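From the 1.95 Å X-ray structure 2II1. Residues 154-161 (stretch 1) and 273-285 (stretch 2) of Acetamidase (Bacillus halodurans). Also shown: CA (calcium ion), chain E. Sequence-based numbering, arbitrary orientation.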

# COMPACT_ATOMS: atom_id res chain seq x y z
N GLY A 154 -13.36 3.65 14.10
CA GLY A 154 -14.51 3.45 13.25
C GLY A 154 -14.20 2.54 12.06
O GLY A 154 -13.44 1.58 12.20
N ASN A 155 -14.73 2.89 10.88
CA ASN A 155 -14.68 2.06 9.68
C ASN A 155 -13.30 2.11 8.98
O ASN A 155 -13.13 2.72 7.92
CB ASN A 155 -15.80 2.47 8.75
CG ASN A 155 -16.16 1.40 7.77
OD1 ASN A 155 -15.70 0.25 7.85
ND2 ASN A 155 -16.98 1.78 6.81
N LEU A 156 -12.32 1.48 9.64
CA LEU A 156 -10.90 1.55 9.24
C LEU A 156 -10.58 0.56 8.12
O LEU A 156 -9.63 0.78 7.36
CB LEU A 156 -9.98 1.26 10.45
CG LEU A 156 -9.91 2.29 11.59
CD1 LEU A 156 -9.04 1.87 12.77
CD2 LEU A 156 -9.41 3.64 11.10
N ASP A 157 -11.36 -0.54 8.06
CA ASP A 157 -11.08 -1.65 7.14
C ASP A 157 -9.59 -1.90 6.91
O ASP A 157 -9.09 -1.86 5.78
CB ASP A 157 -11.89 -1.48 5.85
CG ASP A 157 -13.38 -1.58 6.09
OD1 ASP A 157 -13.79 -2.32 7.02
OD2 ASP A 157 -14.16 -0.95 5.35
N THR A 158 -8.90 -2.21 8.01
CA THR A 158 -7.46 -2.44 8.03
C THR A 158 -7.24 -3.91 8.32
O THR A 158 -7.63 -4.41 9.39
CB THR A 158 -6.79 -1.48 9.08
OG1 THR A 158 -6.93 -0.13 8.62
CG2 THR A 158 -5.31 -1.76 9.32
N LYS A 159 -6.63 -4.61 7.37
CA LYS A 159 -6.51 -6.06 7.43
C LYS A 159 -5.50 -6.54 8.47
O LYS A 159 -5.49 -7.72 8.83
CB LYS A 159 -6.21 -6.66 6.02
CG LYS A 159 -4.75 -6.60 5.56
CD LYS A 159 -4.56 -7.29 4.21
CE LYS A 159 -3.11 -7.19 3.77
NZ LYS A 159 -2.79 -7.90 2.50
N ASP A 160 -4.67 -5.64 8.96
CA ASP A 160 -3.72 -5.98 10.02
C ASP A 160 -4.39 -6.00 11.40
O ASP A 160 -3.79 -6.45 12.38
CB ASP A 160 -2.52 -5.02 10.00
CG ASP A 160 -1.60 -5.29 8.82
OD1 ASP A 160 -1.20 -6.45 8.65
OD2 ASP A 160 -1.26 -4.35 8.06
N ILE A 161 -5.64 -5.55 11.46
CA ILE A 161 -6.44 -5.68 12.69
C ILE A 161 -7.04 -7.08 12.74
O ILE A 161 -8.18 -7.32 12.33
CB ILE A 161 -7.50 -4.58 12.82
CG1 ILE A 161 -6.85 -3.20 12.75
CG2 ILE A 161 -8.28 -4.68 14.16
CD1 ILE A 161 -7.81 -2.04 13.04
CA CA E . -16.11 -1.68 6.58
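Stretch 2, residues 273-285: VSQIVNPLKTARF

How does the backbone of stretch 2 lie on stretch 1? Stretch 2 is a hairpin-like unit: strand 273-275 leads into a loop, and strand 281-285 returns beside it, with Ser274 N hydrogen-bonded to Thr282 O at 2.9 Å. Stretch 1, mostly loop and turn, runs against this pair. Nearest CA atoms match Asn155 with Asn278 (7.4 Å), Asp157 with Gln275 (5.8 Å) and Thr158 with Ser274 (4.8 Å), so stretch 1 advances as strand 273-275 is read backward, and the two backbones draw closer on the way.

What holds the loop of stretch 2 to Asn155? Asn278 points its CA-to-CB bond toward stretch 1, and its ND2 donates a weak hydrogen bond to Asn155 O (3.2 Å). A calcium ion sits beside this contact, bound by Asn155 OD1 at 2.3 Å. Water 1, itself a calcium ligand, accepts from Asn155 ND2 (2.9 Å) and donates to Asn278 OD1 (2.6 Å), tying the loop indirectly to the metal.

What meets the middle of stretch 1? Leu156 turns its CA-to-CB bond away, but its carbonyl O lies 3.5 Å from Ser274 CB and 3.8 Å from Thr282 CB. Asp157 OD2 accepts a nearly straight hydrogen bond from Asn278 ND2 (3.0 Å), and the calcium ion is bound by Asp157 OD1 and OD2 at 2.5 and 2.4 Å. Asp157 CB packs on Gln275 CB at 3.8 Å. At the closest CA pairing, Thr158 OG1 and Ser274 OG share a 2.7 Å hydrogen bond.

How does Arg284 engage the turn from Thr158 to Ile161? Thr158 CG2 covers one face of its guanidinium and approaches Arg284 CD to 3.5 Å. Arg284, with chi2 and chi3 both t, reaches Asp160 OD2 with Arg284 NE (2.9 Å) and NH2 (2.7 Å), forming a salt bridge near the guanidinium plane, while Ile161 remains beyond contact.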

# COMPACT_ATOMS: atom_id res chain seq x y z
N VAL A 273 -2.12 1.08 2.06
CA VAL A 273 -3.50 1.48 1.88
C VAL A 273 -4.38 0.50 2.64
O VAL A 273 -4.23 -0.72 2.50
CB VAL A 273 -3.87 1.43 0.37
CG1 VAL A 273 -5.36 1.39 0.16
CG2 VAL A 273 -3.21 2.59 -0.41
N SER A 274 -5.32 1.02 3.43
CA SER A 274 -6.25 0.18 4.16
C SER A 274 -7.49 -0.07 3.31
O SER A 274 -7.81 -1.22 3.03
CB SER A 274 -6.66 0.78 5.51
OG SER A 274 -5.60 0.65 6.46
N GLN A 275 -8.19 1.00 2.96
CA GLN A 275 -9.41 0.94 2.17
C GLN A 275 -9.53 2.24 1.41
O GLN A 275 -9.08 3.26 1.93
CB GLN A 275 -10.65 0.75 3.08
CG GLN A 275 -10.87 1.80 4.19
CD GLN A 275 -11.53 3.10 3.70
OE1 GLN A 275 -12.12 3.14 2.60
NE2 GLN A 275 -11.43 4.17 4.49
N ILE A 276 -10.15 2.22 0.23
CA ILE A 276 -10.42 3.45 -0.55
C ILE A 276 -11.89 3.70 -0.87
O ILE A 276 -12.23 4.50 -1.77
CB ILE A 276 -9.57 3.51 -1.86
CG1 ILE A 276 -9.94 2.38 -2.82
CG2 ILE A 276 -8.10 3.41 -1.53
CD1 ILE A 276 -9.36 2.54 -4.21
N VAL A 277 -12.77 3.04 -0.11
CA VAL A 277 -14.20 2.96 -0.49
C VAL A 277 -15.17 3.63 0.49
O VAL A 277 -16.34 3.77 0.17
CB VAL A 277 -14.63 1.49 -0.73
CG1 VAL A 277 -13.87 0.91 -1.89
CG2 VAL A 277 -14.44 0.69 0.53
N ASN A 278 -14.69 3.99 1.69
CA ASN A 278 -15.53 4.57 2.74
C ASN A 278 -15.54 6.09 2.60
O ASN A 278 -14.73 6.63 1.83
CB ASN A 278 -15.05 4.08 4.12
CG ASN A 278 -15.17 2.57 4.27
OD1 ASN A 278 -16.07 1.93 3.67
ND2 ASN A 278 -14.27 1.99 5.06
N PRO A 279 -16.49 6.80 3.29
CA PRO A 279 -16.56 8.25 3.16
C PRO A 279 -15.26 8.97 3.51
O PRO A 279 -15.01 10.07 2.99
CB PRO A 279 -17.69 8.64 4.10
CG PRO A 279 -18.54 7.43 4.13
CD PRO A 279 -17.59 6.29 4.12
N LEU A 280 -14.44 8.37 4.35
CA LEU A 280 -13.06 8.78 4.43
C LEU A 280 -12.21 7.57 4.03
O LEU A 280 -12.62 6.42 4.22
CB LEU A 280 -12.70 9.41 5.80
CG LEU A 280 -13.40 10.72 6.23
CD1 LEU A 280 -12.69 11.39 7.40
CD2 LEU A 280 -13.45 11.66 5.09
N LYS A 281 -11.09 7.85 3.38
CA LYS A 281 -10.14 6.83 2.96
C LYS A 281 -9.10 6.61 4.09
O LYS A 281 -8.80 7.52 4.86
CB LYS A 281 -9.45 7.24 1.64
CG LYS A 281 -10.35 7.89 0.58
CD LYS A 281 -11.42 6.95 0.09
CE LYS A 281 -12.44 7.66 -0.82
NZ LYS A 281 -13.73 6.88 -0.88
N THR A 282 -8.54 5.42 4.20
CA THR A 282 -7.62 5.11 5.31
C THR A 282 -6.32 4.54 4.76
O THR A 282 -6.34 3.73 3.87
CB THR A 282 -8.23 4.12 6.27
OG1 THR A 282 -9.47 4.63 6.75
CG2 THR A 282 -7.29 3.84 7.46
N ALA A 283 -5.20 4.99 5.33
CA ALA A 283 -3.84 4.60 4.97
C ALA A 283 -3.09 4.30 6.24
O ALA A 283 -3.50 4.76 7.33
CB ALA A 283 -3.15 5.71 4.20
N ARG A 284 -2.02 3.52 6.13
CA ARG A 284 -1.12 3.27 7.29
C ARG A 284 0.34 3.27 6.91
O ARG A 284 0.72 2.76 5.86
CB ARG A 284 -1.46 1.97 8.07
CG ARG A 284 -1.44 0.68 7.30
CD ARG A 284 -2.37 -0.35 7.93
NE ARG A 284 -2.14 -1.68 7.37
CZ ARG A 284 -2.59 -2.10 6.19
NH1 ARG A 284 -3.33 -1.31 5.43
NH2 ARG A 284 -2.30 -3.32 5.74
N PHE A 285 1.16 3.84 7.78
CA PHE A 285 2.61 3.73 7.63
C PHE A 285 3.13 2.72 8.63
O PHE A 285 2.89 2.86 9.84
CB PHE A 285 3.35 5.07 7.85
CG PHE A 285 4.72 5.06 7.25
CD1 PHE A 285 5.79 4.49 7.92
CD2 PHE A 285 4.90 5.50 5.96
CE1 PHE A 285 7.03 4.41 7.31
CE2 PHE A 285 6.13 5.45 5.38
CZ PHE A 285 7.21 4.91 6.06
O HOH W 1 -16.86 -0.30 4.83
O HOH W 2 -6.34 -3.22 4.70
O HOH W 3 -16.63 -3.50 5.02